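Local atomic coordinates of type I site-specific restriction-modification system, R (Restriction) subunit (Vibrio vulnificus, PDB entry 3H1T), a protein that is probably the ATP-dependent DNA translocation and cleavage subunit of a type I restriction enzyme, represented here by its N-terminal nuclease-like domain and helicase-like motor domains. Residues Gln102-Ala107 with Glu126-Asp131; Pro36-Ser41 with Ala76-Lys81. All blocks are in the same frame, centred on the assembly; numbering follows the deposited sequence.

Contact 1: Gln102-Ala107 with Glu126-Asp131; sequences QGMQQA and EILEFD
Selenomethionine Met104, in the first turn of helix 104-114, lays its selenium against one methyl of Leu128 on strand 127-131, with SE of Met104 3.8 Å from CD1 of Leu128. The two side chains cross at about a right angle. With CG of Met104 anti to its own backbone N (chi1 -166°), bends at chi2 and chi3 bring the terminal methyl up to Phe130. There CE of Met104 meets CB of Phe130 at 4.1 Å; the root of the aromatic side chain takes the contact while its ring leads away. This is the tight part: Met104 and Leu128 are buried, and Ala119 and Glu137 on the flanking strands also touch Met104. The outer side is looser. The partly exposed Phe130 ring finds its partners beyond, a cation-pi contact with Lys108 and an edge-to-face contact with Tyr132. Helix 104-114 is the connection of a beta-alpha-beta crossover between the parallel strands 86-93 and 118-122, and Met104 carries its packing beyond 118-122, onto 127-131 and Glu137 of the edge strand 137-140. With no hydrogen bond between the two segments, the contact between them is apolar packing, which probably rests on dispersion and fit, through one bent selenoether chain that spans a CA-to-CA separation of 7.3 Å between Met104 and Leu128.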
ATOM      1  N   GLN A 102     -12.729  29.772  -9.750  1.00 58.44           N
ATOM      2  CA  GLN A 102     -11.419  29.737  -9.117  1.00 58.60           C
ATOM      3  C   GLN A 102     -11.129  28.377  -8.496  1.00 57.28           C
ATOM      4  O   GLN A 102     -10.127  27.744  -8.831  1.00 60.05           O
ATOM      5  CB  GLN A 102     -11.334  30.839  -8.052  1.00 76.86           C
ATOM      6  CG  GLN A 102      -9.918  31.155  -7.560  1.00 81.94           C
ATOM      7  CD  GLN A 102      -9.922  32.177  -6.429  1.00 84.08           C
ATOM      8  OE1 GLN A 102     -10.170  33.372  -6.642  1.00 86.31           O
ATOM      9  NE2 GLN A 102      -9.671  31.705  -5.216  1.00 84.23           N
ATOM     10  N   GLY A 103     -12.003  27.920  -7.603  1.00 37.33           N
ATOM     11  CA  GLY A 103     -11.799  26.635  -6.951  1.00 33.40           C
ATOM     12  C   GLY A 103     -12.120  25.390  -7.761  1.00 31.04           C
ATOM     13  O   GLY A 103     -12.061  24.292  -7.213  1.00 29.45           O
HETATM   14  N   MSE A 104     -12.432  25.536  -9.046  1.00 30.15           N
HETATM   15  CA  MSE A 104     -12.788  24.377  -9.855  1.00 32.60           C
HETATM   16  C   MSE A 104     -11.700  23.324 -10.011  1.00 32.21           C
HETATM   17  O   MSE A 104     -11.940  22.148  -9.733  1.00 33.38           O
HETATM   18  CB  MSE A 104     -13.275  24.805 -11.245  1.00 34.91           C
HETATM   19  CG  MSE A 104     -13.981  23.669 -12.001  1.00 40.72           C
HETATM   20 SE   MSE A 104     -15.720  23.191 -11.241  1.00 51.98          SE
HETATM   21  CE  MSE A 104     -15.187  22.002  -9.814  1.00 44.78           C
ATOM     22  N   GLN A 105     -10.509  23.724 -10.452  1.00 34.09           N
ATOM     23  CA  GLN A 105      -9.449  22.743 -10.625  1.00 33.00           C
ATOM     24  C   GLN A 105      -9.031  22.157  -9.278  1.00 30.72           C
ATOM     25  O   GLN A 105      -8.690  20.986  -9.201  1.00 32.03           O
ATOM     26  CB  GLN A 105      -8.269  23.336 -11.436  1.00 34.32           C
ATOM     27  CG  GLN A 105      -8.498  23.181 -12.976  1.00 34.97           C
ATOM     28  CD  GLN A 105      -7.435  23.831 -13.894  1.00 36.34           C
ATOM     29  OE1 GLN A 105      -7.558  23.792 -15.124  1.00 29.69           O
ATOM     30  NE2 GLN A 105      -6.399  24.419 -13.301  1.00 36.74           N
ATOM     31  N   GLN A 106      -9.096  22.947  -8.211  1.00 29.89           N
ATOM     32  CA  GLN A 106      -8.747  22.423  -6.890  1.00 29.95           C
ATOM     33  C   GLN A 106      -9.766  21.376  -6.431  1.00 30.52           C
ATOM     34  O   GLN A 106      -9.414  20.377  -5.810  1.00 30.33           O
ATOM     35  CB  GLN A 106      -8.680  23.552  -5.851  1.00 28.32           C
ATOM     36  CG  GLN A 106      -8.379  23.061  -4.421  1.00 33.78           C
ATOM     37  CD  GLN A 106      -7.055  22.310  -4.312  1.00 38.49           C
ATOM     38  OE1 GLN A 106      -5.980  22.898  -4.461  1.00 39.10           O
ATOM     39  NE2 GLN A 106      -7.131  21.003  -4.060  1.00 38.01           N
ATOM     40  N   ALA A 107     -11.037  21.624  -6.725  1.00 28.13           N
ATOM     41  CA  ALA A 107     -12.097  20.700  -6.349  1.00 27.51           C
ATOM     42  C   ALA A 107     -12.009  19.436  -7.192  1.00 24.94           C
ATOM     43  O   ALA A 107     -12.245  18.339  -6.698  1.00 23.16           O
ATOM     44  CB  ALA A 107     -13.458  21.356  -6.529  1.00 20.32           C
ATOM     45  N   GLU A 126     -22.893  31.488  -5.815  1.00 34.86           N
ATOM     46  CA  GLU A 126     -22.813  30.707  -7.046  1.00 32.38           C
ATOM     47  C   GLU A 126     -22.285  29.301  -6.801  1.00 31.49           C
ATOM     48  O   GLU A 126     -21.556  29.054  -5.844  1.00 29.32           O
ATOM     49  CB  GLU A 126     -21.924  31.405  -8.074  1.00 41.25           C
ATOM     50  CG  GLU A 126     -22.546  32.599  -8.733  1.00 44.34           C
ATOM     51  CD  GLU A 126     -21.509  33.488  -9.376  1.00 49.27           C
ATOM     52  OE1 GLU A 126     -20.584  33.933  -8.661  1.00 50.06           O
ATOM     53  OE2 GLU A 126     -21.621  33.749 -10.591  1.00 51.78           O
ATOM     54  N   ILE A 127     -22.656  28.383  -7.687  1.00 29.88           N
ATOM     55  CA  ILE A 127     -22.229  26.999  -7.582  1.00 28.82           C
ATOM     56  C   ILE A 127     -21.791  26.496  -8.945  1.00 27.94           C
ATOM     57  O   ILE A 127     -22.544  26.564  -9.905  1.00 29.80           O
ATOM     58  CB  ILE A 127     -23.379  26.124  -7.060  1.00 27.63           C
ATOM     59  CG1 ILE A 127     -23.807  26.623  -5.673  1.00 27.58           C
ATOM     60  CG2 ILE A 127     -22.939  24.676  -6.995  1.00 29.03           C
ATOM     61  CD1 ILE A 127     -25.132  26.060  -5.179  1.00 26.25           C
ATOM     62  N   LEU A 128     -20.565  26.008  -9.032  1.00 29.45           N
ATOM     63  CA  LEU A 128     -20.031  25.493 -10.286  1.00 29.02           C
ATOM     64  C   LEU A 128     -19.808  23.989 -10.140  1.00 27.89           C
ATOM     65  O   LEU A 128     -19.113  23.552  -9.232  1.00 27.38           O
ATOM     66  CB  LEU A 128     -18.693  26.167 -10.603  1.00 29.87           C
ATOM     67  CG  LEU A 128     -18.403  26.669 -12.021  1.00 30.41           C
ATOM     68  CD1 LEU A 128     -16.899  26.632 -12.177  1.00 25.84           C
ATOM     69  CD2 LEU A 128     -19.086  25.812 -13.087  1.00 28.46           C
ATOM     70  N   GLU A 129     -20.383  23.196 -11.037  1.00 33.13           N
ATOM     71  CA  GLU A 129     -20.248  21.748 -10.962  1.00 30.93           C
ATOM     72  C   GLU A 129     -19.468  21.121 -12.119  1.00 31.01           C
ATOM     73  O   GLU A 129     -19.628  21.517 -13.269  1.00 31.65           O
ATOM     74  CB  GLU A 129     -21.635  21.097 -10.915  1.00 30.33           C
ATOM     75  CG  GLU A 129     -21.627  19.568 -10.951  1.00 33.88           C
ATOM     76  CD  GLU A 129     -22.994  18.943 -11.226  1.00 35.46           C
ATOM     77  OE1 GLU A 129     -23.459  18.999 -12.383  1.00 36.05           O
ATOM     78  OE2 GLU A 129     -23.598  18.390 -10.285  1.00 36.11           O
ATOM     79  N   PHE A 130     -18.598  20.168 -11.804  1.00 26.48           N
ATOM     80  CA  PHE A 130     -17.916  19.439 -12.847  1.00 26.32           C
ATOM     81  C   PHE A 130     -18.381  18.019 -12.599  1.00 27.45           C
ATOM     82  O   PHE A 130     -18.155  17.450 -11.532  1.00 26.48           O
ATOM     83  CB  PHE A 130     -16.395  19.468 -12.775  1.00 22.75           C
ATOM     84  CG  PHE A 130     -15.760  18.688 -13.895  1.00 24.65           C
ATOM     85  CD1 PHE A 130     -15.583  19.266 -15.153  1.00 25.61           C
ATOM     86  CD2 PHE A 130     -15.449  17.337 -13.731  1.00 26.41           C
ATOM     87  CE1 PHE A 130     -15.115  18.506 -16.231  1.00 26.07           C
ATOM     88  CE2 PHE A 130     -14.984  16.568 -14.806  1.00 25.93           C
ATOM     89  CZ  PHE A 130     -14.817  17.150 -16.051  1.00 24.77           C
ATOM     90  N   ASP A 131     -19.047  17.446 -13.583  1.00 29.29           N
ATOM     91  CA  ASP A 131     -19.568  16.102 -13.444  1.00 30.04           C
ATOM     92  C   ASP A 131     -18.725  15.145 -14.280  1.00 30.60           C
ATOM     93  O   ASP A 131     -18.719  15.228 -15.510  1.00 30.84           O
ATOM     94  CB  ASP A 131     -21.025  16.110 -13.906  1.00 36.80           C
ATOM     95  CG  ASP A 131     -21.708  14.772 -13.748  1.00 39.35           C
ATOM     96  OD1 ASP A 131     -21.049  13.725 -13.866  1.00 41.24           O
ATOM     97  OD2 ASP A 131     -22.934  14.773 -13.525  1.00 43.20           O
TER

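Contact 2: Pro36-Ser41 with Ala76-Lys81; sequences PKLKES and ADYLLK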
ATOM      1  N   PRO A  36     -25.866  26.219   4.656  1.00 26.03           N
ATOM      2  CA  PRO A  36     -27.326  26.200   4.575  1.00 23.96           C
ATOM      3  C   PRO A  36     -27.818  25.586   3.258  1.00 25.12           C
ATOM      4  O   PRO A  36     -28.743  24.777   3.245  1.00 25.86           O
ATOM      5  CB  PRO A  36     -27.683  27.668   4.732  1.00 21.26           C
ATOM      6  CG  PRO A  36     -26.645  28.116   5.714  1.00 20.42           C
ATOM      7  CD  PRO A  36     -25.385  27.525   5.138  1.00 20.18           C
ATOM      8  N   LYS A  37     -27.186  25.952   2.150  1.00 29.93           N
ATOM      9  CA  LYS A  37     -27.596  25.418   0.848  1.00 27.73           C
ATOM     10  C   LYS A  37     -27.375  23.916   0.766  1.00 28.82           C
ATOM     11  O   LYS A  37     -28.138  23.209   0.102  1.00 31.23           O
ATOM     12  CB  LYS A  37     -26.872  26.139  -0.298  1.00 21.47           C
ATOM     13  CG  LYS A  37     -27.411  27.546  -0.545  1.00 22.23           C
ATOM     14  CD  LYS A  37     -26.676  28.260  -1.679  1.00 23.85           C
ATOM     15  CE  LYS A  37     -27.290  29.619  -1.986  1.00 27.32           C
ATOM     16  NZ  LYS A  37     -26.651  30.273  -3.166  1.00 28.38           N
ATOM     17  N   LEU A  38     -26.342  23.413   1.435  1.00 25.74           N
ATOM     18  CA  LEU A  38     -26.103  21.969   1.407  1.00 27.93           C
ATOM     19  C   LEU A  38     -27.225  21.249   2.177  1.00 29.27           C
ATOM     20  O   LEU A  38     -27.733  20.205   1.737  1.00 28.39           O
ATOM     21  CB  LEU A  38     -24.732  21.618   2.008  1.00 24.58           C
ATOM     22  CG  LEU A  38     -23.524  21.883   1.076  1.00 26.20           C
ATOM     23  CD1 LEU A  38     -22.215  21.812   1.861  1.00 21.58           C
ATOM     24  CD2 LEU A  38     -23.504  20.869  -0.075  1.00 24.29           C
ATOM     25  N   LYS A  39     -27.620  21.816   3.319  1.00 32.86           N
ATOM     26  CA  LYS A  39     -28.686  21.235   4.130  1.00 33.03           C
ATOM     27  C   LYS A  39     -30.023  21.336   3.395  1.00 34.00           C
ATOM     28  O   LYS A  39     -30.828  20.406   3.400  1.00 35.04           O
ATOM     29  CB  LYS A  39     -28.755  21.948   5.480  1.00 36.90           C
ATOM     30  CG  LYS A  39     -27.707  21.477   6.468  1.00 37.99           C
ATOM     31  CD  LYS A  39     -27.651  22.359   7.704  1.00 38.49           C
ATOM     32  CE  LYS A  39     -26.526  21.929   8.637  1.00 40.99           C
ATOM     33  NZ  LYS A  39     -26.363  22.904   9.743  1.00 43.87           N
ATOM     34  N   GLU A  40     -30.263  22.472   2.765  1.00 31.50           N
ATOM     35  CA  GLU A  40     -31.486  22.658   2.006  1.00 32.07           C
ATOM     36  C   GLU A  40     -31.607  21.560   0.933  1.00 31.99           C
ATOM     37  O   GLU A  40     -32.715  21.189   0.540  1.00 31.51           O
ATOM     38  CB  GLU A  40     -31.471  24.038   1.346  1.00 33.55           C
ATOM     39  CG  GLU A  40     -31.796  25.185   2.282  1.00 35.23           C
ATOM     40  CD  GLU A  40     -31.411  26.530   1.700  1.00 35.07           C
ATOM     41  OE1 GLU A  40     -31.490  26.673   0.465  1.00 33.91           O
ATOM     42  OE2 GLU A  40     -31.033  27.438   2.477  1.00 34.29           O
ATOM     43  N   SER A  41     -30.474  21.036   0.464  1.00 32.65           N
ATOM     44  CA  SER A  41     -30.501  20.001  -0.565  1.00 32.74           C
ATOM     45  C   SER A  41     -30.514  18.582  -0.004  1.00 34.06           C
ATOM     46  O   SER A  41     -30.362  17.615  -0.747  1.00 33.62           O
ATOM     47  CB  SER A  41     -29.335  20.174  -1.549  1.00 33.23           C
ATOM     48  OG  SER A  41     -29.462  21.392  -2.271  1.00 30.93           O
ATOM     49  N   ALA A  76     -10.337  18.661   2.603  1.00 26.54           N
ATOM     50  CA  ALA A  76     -11.305  19.190   1.656  1.00 25.27           C
ATOM     51  C   ALA A  76     -12.339  19.992   2.453  1.00 24.75           C
ATOM     52  O   ALA A  76     -12.736  19.572   3.537  1.00 24.42           O
ATOM     53  CB  ALA A  76     -11.985  18.049   0.897  1.00 17.19           C
ATOM     54  N   ASP A  77     -12.761  21.142   1.935  1.00 25.94           N
ATOM     55  CA  ASP A  77     -13.739  21.960   2.648  1.00 27.46           C
ATOM     56  C   ASP A  77     -14.962  21.145   3.058  1.00 27.76           C
ATOM     57  O   ASP A  77     -15.363  21.178   4.218  1.00 29.31           O
ATOM     58  CB  ASP A  77     -14.162  23.161   1.808  1.00 30.47           C
ATOM     59  CG  ASP A  77     -13.029  24.127   1.581  1.00 34.27           C
ATOM     60  OD1 ASP A  77     -12.172  24.239   2.478  1.00 36.71           O
ATOM     61  OD2 ASP A  77     -12.998  24.783   0.523  1.00 35.99           O
ATOM     62  N   TYR A  78     -15.550  20.417   2.115  1.00 26.22           N
ATOM     63  CA  TYR A  78     -16.700  19.584   2.407  1.00 25.27           C
ATOM     64  C   TYR A  78     -16.624  18.284   1.645  1.00 25.20           C
ATOM     65  O   TYR A  78     -16.155  18.234   0.516  1.00 24.90           O
ATOM     66  CB  TYR A  78     -18.022  20.245   2.024  1.00 27.42           C
ATOM     67  CG  TYR A  78     -18.371  21.532   2.731  1.00 27.45           C
ATOM     68  CD1 TYR A  78     -17.929  22.762   2.241  1.00 27.35           C
ATOM     69  CD2 TYR A  78     -19.235  21.528   3.818  1.00 25.84           C
ATOM     70  CE1 TYR A  78     -18.346  23.953   2.807  1.00 23.94           C
ATOM     71  CE2 TYR A  78     -19.663  22.719   4.390  1.00 27.72           C
ATOM     72  CZ  TYR A  78     -19.213  23.932   3.869  1.00 25.14           C
ATOM     73  OH  TYR A  78     -19.651  25.142   4.360  1.00 25.87           O
ATOM     74  N   LEU A  79     -17.108  17.228   2.282  1.00 29.28           N
ATOM     75  CA  LEU A  79     -17.150  15.919   1.686  1.00 28.58           C
ATOM     76  C   LEU A  79     -18.626  15.585   1.814  1.00 29.84           C
ATOM     77  O   LEU A  79     -19.199  15.702   2.894  1.00 31.27           O
ATOM     78  CB  LEU A  79     -16.283  14.947   2.484  1.00 25.36           C
ATOM     79  CG  LEU A  79     -15.778  13.606   1.918  1.00 25.44           C
ATOM     80  CD1 LEU A  79     -16.406  12.473   2.692  1.00 20.55           C
ATOM     81  CD2 LEU A  79     -16.069  13.486   0.434  1.00 23.60           C
ATOM     82  N   LEU A  80     -19.258  15.195   0.715  1.00 24.78           N
ATOM     83  CA  LEU A  80     -20.674  14.868   0.756  1.00 24.54           C
ATOM     84  C   LEU A  80     -20.803  13.365   0.695  1.00 25.14           C
ATOM     85  O   LEU A  80     -20.434  12.755  -0.295  1.00 25.73           O
ATOM     86  CB  LEU A  80     -21.392  15.524  -0.417  1.00 21.02           C
ATOM     87  CG  LEU A  80     -21.173  17.036  -0.507  1.00 22.03           C
ATOM     88  CD1 LEU A  80     -21.969  17.570  -1.672  1.00 22.73           C
ATOM     89  CD2 LEU A  80     -21.604  17.734   0.764  1.00 23.79           C
ATOM     90  N   LYS A  81     -21.311  12.763   1.763  1.00 27.47           N
ATOM     91  CA  LYS A  81     -21.458  11.317   1.802  1.00 28.16           C
ATOM     92  C   LYS A  81     -22.895  10.913   1.546  1.00 28.76           C
ATOM     93  O   LYS A  81     -23.815  11.416   2.192  1.00 29.33           O
ATOM     94  CB  LYS A  81     -20.973  10.763   3.158  1.00 32.31           C
ATOM     95  CG  LYS A  81     -19.526  11.132   3.479  1.00 32.92           C
ATOM     96  CD  LYS A  81     -18.855  10.172   4.451  1.00 36.47           C
ATOM     97  CE  LYS A  81     -19.337  10.328   5.873  1.00 40.81           C
ATOM     98  NZ  LYS A  81     -18.314   9.788   6.810  1.00 42.39           N
TER
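The end of helix 26-40 stands over strand 78-81 with its backbone well clear, the closest CA atoms being those of Leu38 and Leu80, 9.0 Å apart. Leu38 bridges that gap with both branches. Its CG sits beside the backbone N and anti to the carbonyl carbon (chi1 -78°), which carries the two methyls down to the sheet. CD1 of Leu38 lies over one face of the Tyr78 ring, 3.8 Å from the centroid and 22° off the ring normal, a CH-pi contact displaced toward the CD2-CE2 rim; CD1 of Leu38 is 3.6 Å from CD2 of Tyr78. The helix is thereby packed on the strand next to the edge strand 49-55 of the mixed sheet of the N-terminal domain, whose Asp77, next to Tyr78, and Glu92 and Lys94 are consistent with the PD-(D/E)xK nuclease fold of HsdR subunits. The other methyl of Leu38 reaches Leu80, CD2 of Leu38 lying 3.8 Å from CD2 of Leu80, so the leucine straddles two residues on the same face of the strand. At its polar end the tyrosine returns to the helix: OH of Tyr78 is hydrogen-bonded to OG1 of Thr35, and Cys30 and Val34 of that helix also touch Tyr78.

How the contacts relate
Both contacts seat a helix on the six-stranded sheet of the N-terminal domain, from opposite faces: 102-107 with 126-131 packs helix 104-114 on one, 36-41 with 76-81 packs helix 26-40 on the other. Their centres are 14 Å apart and they share no residue. Each is a buried apolar contact without a cross-segment hydrogen bond, on a strand second from an edge: 127-131 inside 137-140, 75-81 inside 49-55. Contact 1 shades into the partly exposed Phe130, whereas all three touching residues of contact 2 are buried. A bent selenomethionine does the work in contact 1, a branched leucine over an aromatic face in contact 2. Phe143 touches both Ile127 and Leu38, joining the two neighbourhoods.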